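Local coordinates for protein acetyltransferase of GNAT family (Staphylococcus aureus subsp. aureus Mu50, PDB 3D8P) that probably transfers an acetyl group from acetyl-coenzyme A to an acceptor substrate, as a member of the GNAT acetyltransferase family, at residues R11-E16 / L57-H62; P39-I44 / L81-V86; K102-C107 / D113-G118; L117-K122 / Y128-N133. All coordinates share one frame; numbering follows the deposited sequence.

How the contacts relate
All four contacts rest on the mixed sheet of the GNAT fold. Contacts 1 and 2 lie on the face carrying helices 14-28 and 44-49, and a salt bridge between Lys-14 and Glu-42 ties them together. Contacts 3 and 4 lie on the other face, under helices 95-109 and 124-132, and share strand 114-119. Contacts 1, 3 and 4 are buried and held by apolar carbons or by CH-pi packing on a tyrosine. Contact 2 is only partly buried, and there a water joins opposite charges. Leu-81 of contact 2 packs on both contacts 3 and 4, beside the ethanediols that occupy the gap between strands 78-86 and 114-119.

Contact 1 of 4, residues R11-E16 / L57-H62; sequences RSYKEE and LAINNH
Where helix 14-28 begins above the mixed sheet of this GNAT fold, Tyr-13 lays its ring on Leu-57 and brings its hydroxyl end to Ile-59 of strand 54-59. One methyl does most of the touching. Leu-57 CD1 sits over one face of the phenol, 3.8 Å from the ring centroid and 21° off the normal, a CH-pi contact. The methyl is displaced toward the CB side of the ring, and its shortest approach is 3.6 Å to Tyr-13 CG. Leu-57 is in an extended form (chi2 177°), which lifts CD1 up from the sheet to the aromatic face.

At the other end of the ring, Ile-59 meets the phenol obliquely, its side chain crossing that of Tyr-13 at about a right angle. Ile-59 CG2 comes within 3.9 Å of Tyr-13 OH, and Ile-59 CD1 within 4.0 Å of the same oxygen. The tyrosine thus spans two residues of the strand that face the same way. Its hydroxyl is nevertheless not left in apolar surroundings, because it is hydrogen-bonded to the backbone oxygen of Gln-63, in the turn that follows the strand. One end of the ring is therefore fixed by the backbone, and the other by the start of the helix.

In the first turn of the helix, Glu-16 OE2 accepts a hydrogen bond from Ile-65 N, a further tie, here to the start of strand 65-73. Ile-7 of edge strand 5-8 and Ile-65 also pack against Tyr-13, while Ala-58 faces the reverse side of the sheet, against Ile-95 and Leu-99 of helix 95-109.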
# COMPACT_ATOMS: atom_id res chain seq x y z
N ARG A 11 -15.71 -3.90 -5.52
CA ARG A 11 -15.69 -5.38 -5.63
C ARG A 11 -15.51 -5.96 -7.02
O ARG A 11 -15.08 -7.10 -7.16
CB ARG A 11 -16.97 -6.00 -5.04
CG ARG A 11 -17.09 -5.77 -3.54
CD ARG A 11 -18.07 -6.75 -2.90
NE ARG A 11 -19.43 -6.61 -3.40
CZ ARG A 11 -20.29 -5.66 -3.03
NH1 ARG A 11 -19.92 -4.69 -2.20
NH2 ARG A 11 -21.53 -5.66 -3.52
N SER A 12 -15.85 -5.19 -8.05
CA SER A 12 -15.68 -5.67 -9.41
C SER A 12 -14.23 -5.94 -9.71
O SER A 12 -13.92 -6.77 -10.55
CB SER A 12 -16.26 -4.67 -10.43
OG SER A 12 -15.66 -3.39 -10.36
N TYR A 13 -13.33 -5.25 -8.99
CA TYR A 13 -11.89 -5.33 -9.23
C TYR A 13 -11.19 -6.44 -8.47
O TYR A 13 -9.98 -6.59 -8.63
CB TYR A 13 -11.24 -4.00 -8.89
CG TYR A 13 -11.37 -2.91 -9.92
CD1 TYR A 13 -10.59 -2.93 -11.08
CD2 TYR A 13 -12.23 -1.84 -9.73
CE1 TYR A 13 -10.68 -1.92 -12.02
CE2 TYR A 13 -12.34 -0.82 -10.67
CZ TYR A 13 -11.55 -0.85 -11.81
OH TYR A 13 -11.67 0.17 -12.76
N LYS A 14 -11.92 -7.23 -7.68
CA LYS A 14 -11.32 -8.29 -6.85
C LYS A 14 -10.30 -9.17 -7.58
O LYS A 14 -9.15 -9.26 -7.17
CB LYS A 14 -12.37 -9.21 -6.24
CG LYS A 14 -11.73 -10.32 -5.40
CD LYS A 14 -12.75 -11.13 -4.62
CE LYS A 14 -12.07 -12.29 -3.91
NZ LYS A 14 -13.02 -13.08 -3.06
N GLU A 15 -10.73 -9.82 -8.64
CA GLU A 15 -9.86 -10.78 -9.32
C GLU A 15 -8.70 -10.10 -10.08
O GLU A 15 -7.57 -10.61 -10.08
CB GLU A 15 -10.69 -11.71 -10.22
CG GLU A 15 -11.64 -12.65 -9.44
CD GLU A 15 -10.90 -13.57 -8.46
OE1 GLU A 15 -9.72 -13.85 -8.71
OE2 GLU A 15 -11.48 -13.99 -7.44
N GLU A 16 -8.99 -8.97 -10.71
CA GLU A 16 -7.96 -8.18 -11.38
C GLU A 16 -6.88 -7.72 -10.40
O GLU A 16 -5.69 -7.82 -10.70
CB GLU A 16 -8.56 -6.97 -12.11
CG GLU A 16 -7.53 -6.30 -13.04
CD GLU A 16 -8.01 -5.02 -13.69
OE1 GLU A 16 -9.23 -4.75 -13.71
OE2 GLU A 16 -7.17 -4.27 -14.21
N LEU A 57 -7.14 2.63 -6.14
CA LEU A 57 -6.60 2.08 -7.37
C LEU A 57 -6.26 3.21 -8.31
O LEU A 57 -7.05 4.13 -8.49
CB LEU A 57 -7.63 1.18 -8.07
CG LEU A 57 -8.23 0.07 -7.23
CD1 LEU A 57 -9.27 -0.68 -8.03
CD2 LEU A 57 -7.14 -0.88 -6.71
N ALA A 58 -5.08 3.12 -8.92
CA ALA A 58 -4.72 3.99 -10.03
C ALA A 58 -5.15 3.19 -11.25
O ALA A 58 -4.78 2.01 -11.39
CB ALA A 58 -3.25 4.27 -10.05
N ILE A 59 -5.96 3.82 -12.11
CA ILE A 59 -6.49 3.16 -13.27
C ILE A 59 -6.22 3.97 -14.55
O ILE A 59 -6.13 5.19 -14.53
CB ILE A 59 -8.02 2.87 -13.10
CG1 ILE A 59 -8.83 4.17 -12.99
CG2 ILE A 59 -8.27 1.97 -11.87
CD1 ILE A 59 -10.36 3.98 -13.08
N ASN A 60 -6.09 3.27 -15.66
CA ASN A 60 -5.83 3.92 -16.93
C ASN A 60 -7.14 4.26 -17.65
O ASN A 60 -8.23 4.17 -17.06
CB ASN A 60 -4.88 3.05 -17.77
CG ASN A 60 -5.50 1.72 -18.19
OD1 ASN A 60 -6.69 1.47 -18.00
ND2 ASN A 60 -4.68 0.88 -18.81
N ASN A 61 -7.04 4.67 -18.91
CA ASN A 61 -8.19 5.06 -19.73
C ASN A 61 -9.19 3.92 -19.96
O ASN A 61 -10.37 4.16 -20.19
CB ASN A 61 -7.71 5.65 -21.07
CG ASN A 61 -7.01 4.61 -21.97
OD1 ASN A 61 -6.11 3.88 -21.54
ND2 ASN A 61 -7.43 4.55 -23.24
N HIS A 62 -8.69 2.69 -19.92
CA HIS A 62 -9.52 1.50 -20.06
C HIS A 62 -10.08 1.01 -18.71
O HIS A 62 -10.78 -0.00 -18.64
CB HIS A 62 -8.71 0.42 -20.77
CG HIS A 62 -8.40 0.77 -22.19
ND1 HIS A 62 -9.35 0.71 -23.19
CD2 HIS A 62 -7.26 1.20 -22.78
CE1 HIS A 62 -8.81 1.08 -24.34
NE2 HIS A 62 -7.54 1.39 -24.11

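Contact 2 of 4, residues P39-I44 / L81-V86; sequences PDLENI and LKKMFV. With EDO (1,2-ethanediol), chain G; EDO (1,2-ethanediol), chain F; ACT (acetate ion), chain E.
Asp-40 and Lys-83 approach from opposite directions, and the carboxylate meets the methylene end of the lysine before its charge: Asp-40 OD2 lies 3.4 Å from Lys-83 CE. The ammonium is further away, with Lys-83 NZ 4.2 Å from Asp-40 OD1, too far for a salt bridge. A water closes this gap, donating to Asp-40 OD1 at 2.7 Å and accepting from Lys-83 NZ at 2.7 Å. Beneath the polar pair, Leu-41 CD2 rests on Lys-83 CG at 4.1 Å. The lysine chain bends at its second torsion and runs straight from there to its amine.

Lys-83 has left-handed backbone angles (phi 49°, psi 51°) in the middle of strand 78-86, consistent with the beta bulge known from the equivalent strand of GNAT enzymes. Along the edge of this strand that faces strand 114-119, the backbone of selenomethionine Met-84 offers its N to one ethanediol (O2, 2.9 Å, nearly straight at 169°) and its O to another (O1, 2.8 Å). Relatives bind the pantetheine arm of acetyl-coenzyme A along this strand, so these molecules probably mark that channel.

Further out, Gln-38 OE1 takes a second hydrogen bond with Lys-83 NZ, and Tyr-48 OH of helix 44-49 is bonded to Asp-40 OD2. Thr-68 OG1 is hydrogen-bonded to Lys-83 O from the neighbouring strand.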
# COMPACT_ATOMS: atom_id res chain seq x y z
N PRO A 39 -4.86 -13.47 2.64
CA PRO A 39 -6.32 -13.47 2.78
C PRO A 39 -6.97 -12.08 2.81
O PRO A 39 -8.13 -11.98 2.44
CB PRO A 39 -6.54 -14.21 4.11
CG PRO A 39 -5.18 -14.17 4.83
CD PRO A 39 -4.18 -14.19 3.75
N ASP A 40 -6.28 -11.03 3.24
CA ASP A 40 -6.87 -9.69 3.26
C ASP A 40 -7.37 -9.29 1.89
O ASP A 40 -8.38 -8.62 1.80
CB ASP A 40 -5.92 -8.59 3.81
CG ASP A 40 -4.58 -8.56 3.09
OD1 ASP A 40 -3.91 -9.62 3.05
OD2 ASP A 40 -4.17 -7.45 2.63
N LEU A 41 -6.68 -9.74 0.84
CA LEU A 41 -7.10 -9.46 -0.53
C LEU A 41 -8.42 -10.14 -0.93
O LEU A 41 -9.05 -9.73 -1.89
CB LEU A 41 -5.99 -9.83 -1.52
CG LEU A 41 -4.64 -9.14 -1.40
CD1 LEU A 41 -3.70 -9.66 -2.51
CD2 LEU A 41 -4.81 -7.61 -1.42
N GLU A 42 -8.85 -11.16 -0.20
CA GLU A 42 -10.10 -11.85 -0.50
C GLU A 42 -11.34 -11.03 -0.12
O GLU A 42 -12.43 -11.27 -0.63
CB GLU A 42 -10.19 -13.20 0.26
CG GLU A 42 -9.12 -14.22 -0.08
CD GLU A 42 -9.07 -14.59 -1.56
OE1 GLU A 42 -10.07 -14.38 -2.29
OE2 GLU A 42 -8.01 -15.11 -1.99
N ASN A 43 -11.16 -10.11 0.83
CA ASN A 43 -12.25 -9.33 1.39
C ASN A 43 -11.73 -7.87 1.62
O ASN A 43 -11.56 -7.49 2.75
CB ASN A 43 -12.76 -9.92 2.77
CG ASN A 43 -13.05 -11.51 2.79
OD1 ASN A 43 -12.14 -12.34 2.86
ND2 ASN A 43 -14.35 -11.87 2.86
N ILE A 44 -11.45 -7.10 0.56
CA ILE A 44 -10.88 -5.74 0.69
C ILE A 44 -11.84 -4.78 1.37
O ILE A 44 -11.40 -4.01 2.22
CB ILE A 44 -10.39 -5.09 -0.69
CG1 ILE A 44 -9.19 -5.81 -1.33
CG2 ILE A 44 -9.97 -3.63 -0.52
CD1 ILE A 44 -7.88 -5.65 -0.64
N LEU A 81 0.59 1.30 6.02
CA LEU A 81 0.49 1.24 4.56
C LEU A 81 0.64 -0.22 4.12
O LEU A 81 1.46 -0.95 4.66
CB LEU A 81 1.54 2.14 3.91
CG LEU A 81 1.27 2.66 2.50
CD1 LEU A 81 0.14 3.72 2.52
CD2 LEU A 81 2.52 3.26 1.87
N LYS A 82 -0.19 -0.63 3.17
CA LYS A 82 -0.21 -1.98 2.65
C LYS A 82 -0.38 -2.02 1.15
O LYS A 82 -0.94 -1.11 0.54
CB LYS A 82 -1.33 -2.78 3.29
CG LYS A 82 -1.32 -2.75 4.82
CD LYS A 82 -1.60 -4.09 5.42
CE LYS A 82 -0.33 -4.89 5.55
NZ LYS A 82 0.54 -4.38 6.65
N LYS A 83 0.19 -3.07 0.55
CA LYS A 83 -0.03 -3.43 -0.86
C LYS A 83 0.13 -2.27 -1.83
O LYS A 83 -0.76 -2.02 -2.64
CB LYS A 83 -1.44 -4.05 -1.03
CG LYS A 83 -1.78 -5.17 -0.06
CD LYS A 83 -0.91 -6.42 -0.19
CE LYS A 83 -1.31 -7.45 0.88
NZ LYS A 83 -0.35 -8.55 1.06
N MSE A 84 1.24 -1.55 -1.73
CA MSE A 84 1.56 -0.51 -2.69
C MSE A 84 2.34 -1.11 -3.87
O MSE A 84 3.41 -1.68 -3.69
CB MSE A 84 2.32 0.66 -2.09
CG MSE A 84 2.40 1.79 -3.11
SE MSE A 84 3.33 3.31 -2.44
CE MSE A 84 2.89 4.44 -3.92
N PHE A 85 1.76 -1.00 -5.05
CA PHE A 85 2.31 -1.59 -6.27
C PHE A 85 2.00 -0.68 -7.45
O PHE A 85 0.95 -0.04 -7.46
CB PHE A 85 1.71 -2.96 -6.53
CG PHE A 85 2.16 -4.00 -5.58
CD1 PHE A 85 3.37 -4.67 -5.78
CD2 PHE A 85 1.39 -4.34 -4.50
CE1 PHE A 85 3.82 -5.64 -4.89
CE2 PHE A 85 1.85 -5.31 -3.59
CZ PHE A 85 3.06 -5.95 -3.80
N VAL A 86 2.90 -0.63 -8.43
CA VAL A 86 2.74 0.17 -9.63
C VAL A 86 3.22 -0.66 -10.78
O VAL A 86 4.27 -1.28 -10.72
CB VAL A 86 3.54 1.51 -9.55
CG1 VAL A 86 3.48 2.27 -10.91
CG2 VAL A 86 3.01 2.37 -8.41
C1 EDO G . 4.04 -1.37 2.49
O1 EDO G . 4.18 -2.78 2.45
C2 EDO G . 3.20 -0.87 1.33
O2 EDO G . 3.31 -1.83 0.30
C1 EDO F . 5.71 -3.31 -2.19
O1 EDO F . 4.40 -3.19 -1.59
C2 EDO F . 6.60 -2.15 -1.81
O2 EDO F . 6.92 -2.20 -0.40
C ACT E . 6.58 -2.17 -6.60
O ACT E . 7.53 -1.82 -5.83
OXT ACT E . 5.76 -1.31 -7.00
CH3 ACT E . 6.43 -3.59 -7.03
O HOH W 1 -1.25 -10.16 3.00

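Contact 3 of 4, residues K102-C107 / D113-G118; sequences KVIMTC and DGIYLG. With EDO (1,2-ethanediol), chain G.
Lys-102 O, one residue before the Val-103 that packs on Ile-115, is gripped by two donors of Thr-106. The hydroxyl OG1 donates to Lys-102 O at 2.6 Å, and Thr-106 N makes the regular helical bond to the same oxygen at 3.0 Å. The two reach the carbonyl from opposite faces of its plane, the hydroxyl tilted 27° out of it. A buried threonine hydroxyl is thus satisfied within helix 95-109, on a flank of the helix that rests on Gln-54 and Trp-56.

The side of the helix facing strand 114-119 is apolar. Ile-115 CD1 is the single atom that carries this contact, reaching Val-103 CG1, Ile-104 CG1 and Cys-107 SG, each at 4.1 Å. Since these residues stand at adjacent positions and one turn on, the methyl settles between successive turns of the helix. Ile-115 gets there with CG1 opposite the carbonyl carbon (chi1 -53°) and CD1 fully extended beyond it. Its side chain crosses that of Val-103 at a slant and that of Ile-104 at about a right angle. The spacings are those of ordinary van der Waals packing, in keeping with segment axes 10.1 Å apart.

Leu-81 of the adjoining strand 78-86 and Leu-71 of strand 65-73 beyond it pack around Ile-115 and Val-103, extending the layer across the sheet. Helix and strand run at 135° to each other, as the returning limb of a beta-alpha-beta crossover in which helix 95-109 links the parallel neighbours 78-86 and 114-119, a central unit of the GNAT fold.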
# COMPACT_ATOMS: atom_id res chain seq x y z
N LYS A 102 -2.89 10.71 -2.15
CA LYS A 102 -4.30 10.43 -1.91
C LYS A 102 -4.49 9.89 -0.52
O LYS A 102 -5.42 10.27 0.19
CB LYS A 102 -4.83 9.42 -2.93
CG LYS A 102 -6.33 9.13 -2.84
CD LYS A 102 -7.16 10.36 -3.06
CE LYS A 102 -8.61 10.01 -3.23
NZ LYS A 102 -9.45 11.23 -3.30
N VAL A 103 -3.63 8.96 -0.14
CA VAL A 103 -3.60 8.41 1.21
C VAL A 103 -3.29 9.53 2.24
O VAL A 103 -4.03 9.70 3.19
CB VAL A 103 -2.59 7.19 1.33
CG1 VAL A 103 -2.34 6.78 2.78
CG2 VAL A 103 -3.11 5.97 0.55
N ILE A 104 -2.25 10.33 2.02
CA ILE A 104 -1.89 11.38 2.99
C ILE A 104 -3.05 12.37 3.18
O ILE A 104 -3.41 12.70 4.31
CB ILE A 104 -0.56 12.06 2.62
CG1 ILE A 104 0.58 11.08 2.94
CG2 ILE A 104 -0.34 13.38 3.42
CD1 ILE A 104 1.82 11.39 2.23
N MSE A 105 -3.67 12.80 2.09
CA MSE A 105 -4.82 13.71 2.17
C MSE A 105 -5.98 13.08 2.94
O MSE A 105 -6.62 13.74 3.75
CB MSE A 105 -5.27 14.06 0.76
CG MSE A 105 -6.41 15.03 0.68
SE MSE A 105 -7.57 14.59 -0.84
CE MSE A 105 -8.33 12.87 -0.19
N THR A 106 -6.26 11.80 2.68
CA THR A 106 -7.36 11.11 3.35
C THR A 106 -7.05 10.90 4.84
O THR A 106 -7.94 10.98 5.67
CB THR A 106 -7.69 9.76 2.64
OG1 THR A 106 -7.81 10.00 1.23
CG2 THR A 106 -8.98 9.10 3.19
N CYS A 107 -5.79 10.65 5.16
CA CYS A 107 -5.37 10.52 6.55
C CYS A 107 -5.57 11.83 7.31
O CYS A 107 -5.98 11.82 8.47
CB CYS A 107 -3.89 10.14 6.63
SG CYS A 107 -3.50 8.47 6.20
N ASP A 113 -2.37 10.48 12.52
CA ASP A 113 -1.13 11.18 12.82
C ASP A 113 0.11 10.67 12.10
O ASP A 113 1.11 11.40 11.98
CB ASP A 113 -0.88 11.09 14.33
CG ASP A 113 -1.86 11.95 15.11
OD1 ASP A 113 -2.27 12.98 14.56
OD2 ASP A 113 -2.21 11.59 16.25
N GLY A 114 0.06 9.45 11.59
CA GLY A 114 1.25 8.89 10.99
C GLY A 114 0.98 7.60 10.30
O GLY A 114 -0.05 7.02 10.51
N ILE A 115 1.98 7.16 9.52
CA ILE A 115 1.91 5.98 8.68
C ILE A 115 3.17 5.16 8.85
O ILE A 115 4.29 5.63 8.57
CB ILE A 115 1.81 6.38 7.15
CG1 ILE A 115 0.65 7.36 6.91
CG2 ILE A 115 1.69 5.13 6.27
CD1 ILE A 115 0.52 7.86 5.47
N TYR A 116 2.98 3.93 9.33
CA TYR A 116 4.03 2.95 9.45
C TYR A 116 3.94 2.02 8.25
O TYR A 116 2.89 1.88 7.65
CB TYR A 116 3.85 2.11 10.72
CG TYR A 116 4.19 2.81 12.01
CD1 TYR A 116 5.48 2.78 12.50
CD2 TYR A 116 3.23 3.49 12.75
CE1 TYR A 116 5.82 3.40 13.67
CE2 TYR A 116 3.57 4.14 13.94
CZ TYR A 116 4.87 4.07 14.39
OH TYR A 116 5.28 4.67 15.55
N LEU A 117 5.04 1.36 7.91
CA LEU A 117 5.00 0.29 6.92
C LEU A 117 6.16 -0.65 7.15
O LEU A 117 7.19 -0.26 7.71
CB LEU A 117 5.01 0.83 5.48
CG LEU A 117 6.25 1.50 4.89
CD1 LEU A 117 7.17 0.48 4.26
CD2 LEU A 117 5.88 2.55 3.90
N GLY A 118 5.97 -1.90 6.74
CA GLY A 118 7.02 -2.89 6.66
C GLY A 118 7.09 -3.31 5.20
O GLY A 118 6.07 -3.34 4.51
C1 EDO G . 4.04 -1.37 2.49
O1 EDO G . 4.18 -2.78 2.45
C2 EDO G . 3.20 -0.87 1.33
O2 EDO G . 3.31 -1.83 0.30

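Contact 4 of 4, residues L117-K122 / Y128-N133; sequences LGTIDK and YFYSNN. With EDO (1,2-ethanediol), chain F; EDO (1,2-ethanediol), chain G.
Tyr-130 leaves helix 124-132 with CG turned away from its carbonyl carbon (chi1 -58°), and its CB carries the ring over Leu-117 of strand 114-119. CG lies 4.0 Å from Leu-117 CD2. Along one side of the ring the same methyl comes closer, to 3.6 Å from Tyr-130 CE1, and it stands over the face 3.7 Å from the ring centroid, 16° off the normal: a CH-pi contact. Along the other side, Tyr-130 CE2 meets the second branch, Leu-117 CD1, at 3.9 Å, so both leucine methyls support the phenol. Thr-119 CG2 also comes near CE2, but obliquely and at 4.3 Å.

At the tip, Tyr-130 OH is hydrogen-bonded to ethanediol O2 at 3.1 Å, either oxygen being a possible donor; that O2 lies at the ring edge, in its plane. Thr-119 OG1 approaches the same O2, though at a doubtfully short distance. A second ethanediol donates through O1 to Gly-118 O at 2.9 Å. Met-84 of strand 78-86 packs beside the phenol. A tyrosine on this helix, pointing into the gap between the two splayed central strands, is a familiar feature of the acetyl-coenzyme A site in GNAT enzymes.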
# COMPACT_ATOMS: atom_id res chain seq x y z
N LEU A 117 5.04 1.36 7.91
CA LEU A 117 5.00 0.29 6.92
C LEU A 117 6.16 -0.65 7.15
O LEU A 117 7.19 -0.26 7.71
CB LEU A 117 5.01 0.83 5.48
CG LEU A 117 6.25 1.50 4.89
CD1 LEU A 117 7.17 0.48 4.26
CD2 LEU A 117 5.88 2.55 3.90
N GLY A 118 5.97 -1.90 6.74
CA GLY A 118 7.02 -2.89 6.66
C GLY A 118 7.09 -3.31 5.20
O GLY A 118 6.07 -3.34 4.51
N THR A 119 8.28 -3.63 4.72
CA THR A 119 8.47 -4.08 3.35
C THR A 119 9.67 -5.05 3.32
O THR A 119 10.36 -5.23 4.31
CB THR A 119 8.60 -2.87 2.38
OG1 THR A 119 8.56 -3.33 1.03
CG2 THR A 119 9.87 -2.05 2.63
N ILE A 120 9.93 -5.68 2.18
CA ILE A 120 11.00 -6.69 2.06
C ILE A 120 12.19 -6.05 1.36
O ILE A 120 11.99 -5.09 0.60
CB ILE A 120 10.51 -7.91 1.25
CG1 ILE A 120 9.15 -8.42 1.75
CG2 ILE A 120 11.53 -9.04 1.33
CD1 ILE A 120 9.21 -9.12 3.12
N ASP A 121 13.41 -6.56 1.56
CA ASP A 121 14.57 -5.92 0.97
C ASP A 121 14.57 -6.05 -0.56
O ASP A 121 15.23 -5.28 -1.24
CB ASP A 121 15.88 -6.45 1.58
CG ASP A 121 16.90 -5.35 1.81
OD1 ASP A 121 16.56 -4.19 1.52
OD2 ASP A 121 18.01 -5.65 2.30
N LYS A 122 13.81 -7.03 -1.07
CA LYS A 122 13.71 -7.34 -2.51
C LYS A 122 13.07 -6.19 -3.30
O LYS A 122 13.35 -6.02 -4.49
CB LYS A 122 12.91 -8.63 -2.76
CG LYS A 122 13.58 -9.94 -2.32
N TYR A 128 13.88 3.34 -1.76
CA TYR A 128 14.26 4.68 -2.18
C TYR A 128 13.04 5.57 -2.33
O TYR A 128 13.10 6.75 -1.99
CB TYR A 128 15.01 4.63 -3.49
CG TYR A 128 16.28 3.83 -3.46
CD1 TYR A 128 17.25 4.04 -2.47
CD2 TYR A 128 16.55 2.88 -4.45
CE1 TYR A 128 18.44 3.31 -2.46
CE2 TYR A 128 17.74 2.15 -4.45
CZ TYR A 128 18.68 2.37 -3.45
OH TYR A 128 19.85 1.64 -3.47
N PHE A 129 11.94 5.02 -2.85
CA PHE A 129 10.70 5.78 -2.97
C PHE A 129 10.20 6.27 -1.60
O PHE A 129 9.88 7.45 -1.44
CB PHE A 129 9.58 4.95 -3.64
CG PHE A 129 8.24 5.63 -3.63
CD1 PHE A 129 7.92 6.60 -4.58
CD2 PHE A 129 7.31 5.34 -2.64
CE1 PHE A 129 6.69 7.25 -4.55
CE2 PHE A 129 6.08 5.98 -2.61
CZ PHE A 129 5.76 6.93 -3.56
N TYR A 130 10.14 5.38 -0.62
CA TYR A 130 9.68 5.76 0.71
C TYR A 130 10.62 6.80 1.33
O TYR A 130 10.16 7.78 1.86
CB TYR A 130 9.52 4.55 1.63
CG TYR A 130 8.56 3.51 1.11
CD1 TYR A 130 7.26 3.85 0.78
CD2 TYR A 130 8.94 2.17 0.97
CE1 TYR A 130 6.37 2.91 0.31
CE2 TYR A 130 8.04 1.23 0.50
CZ TYR A 130 6.75 1.61 0.17
OH TYR A 130 5.82 0.69 -0.30
N SER A 131 11.93 6.58 1.21
CA SER A 131 12.92 7.51 1.73
C SER A 131 12.83 8.89 1.11
O SER A 131 13.18 9.89 1.74
CB SER A 131 14.32 6.96 1.48
OG SER A 131 14.55 5.79 2.24
N ASN A 132 12.43 8.95 -0.15
CA ASN A 132 12.30 10.20 -0.89
C ASN A 132 10.93 10.85 -0.70
O ASN A 132 10.73 12.00 -1.13
CB ASN A 132 12.56 9.96 -2.38
CG ASN A 132 14.00 9.61 -2.67
OD1 ASN A 132 14.91 10.01 -1.96
ND2 ASN A 132 14.22 8.87 -3.75
N ASN A 133 10.02 10.14 -0.04
CA ASN A 133 8.67 10.63 0.20
C ASN A 133 8.25 10.68 1.66
O ASN A 133 7.13 10.33 2.01
CB ASN A 133 7.67 9.85 -0.67
CG ASN A 133 7.78 10.24 -2.13
OD1 ASN A 133 7.30 11.31 -2.53
ND2 ASN A 133 8.44 9.41 -2.93
C1 EDO F . 5.71 -3.31 -2.19
O1 EDO F . 4.40 -3.19 -1.59
C2 EDO F . 6.60 -2.15 -1.81
O2 EDO F . 6.92 -2.20 -0.40
C1 EDO G . 4.04 -1.37 2.49
O1 EDO G . 4.18 -2.78 2.45
C2 EDO G . 3.20 -0.87 1.33
O2 EDO G . 3.31 -1.83 0.30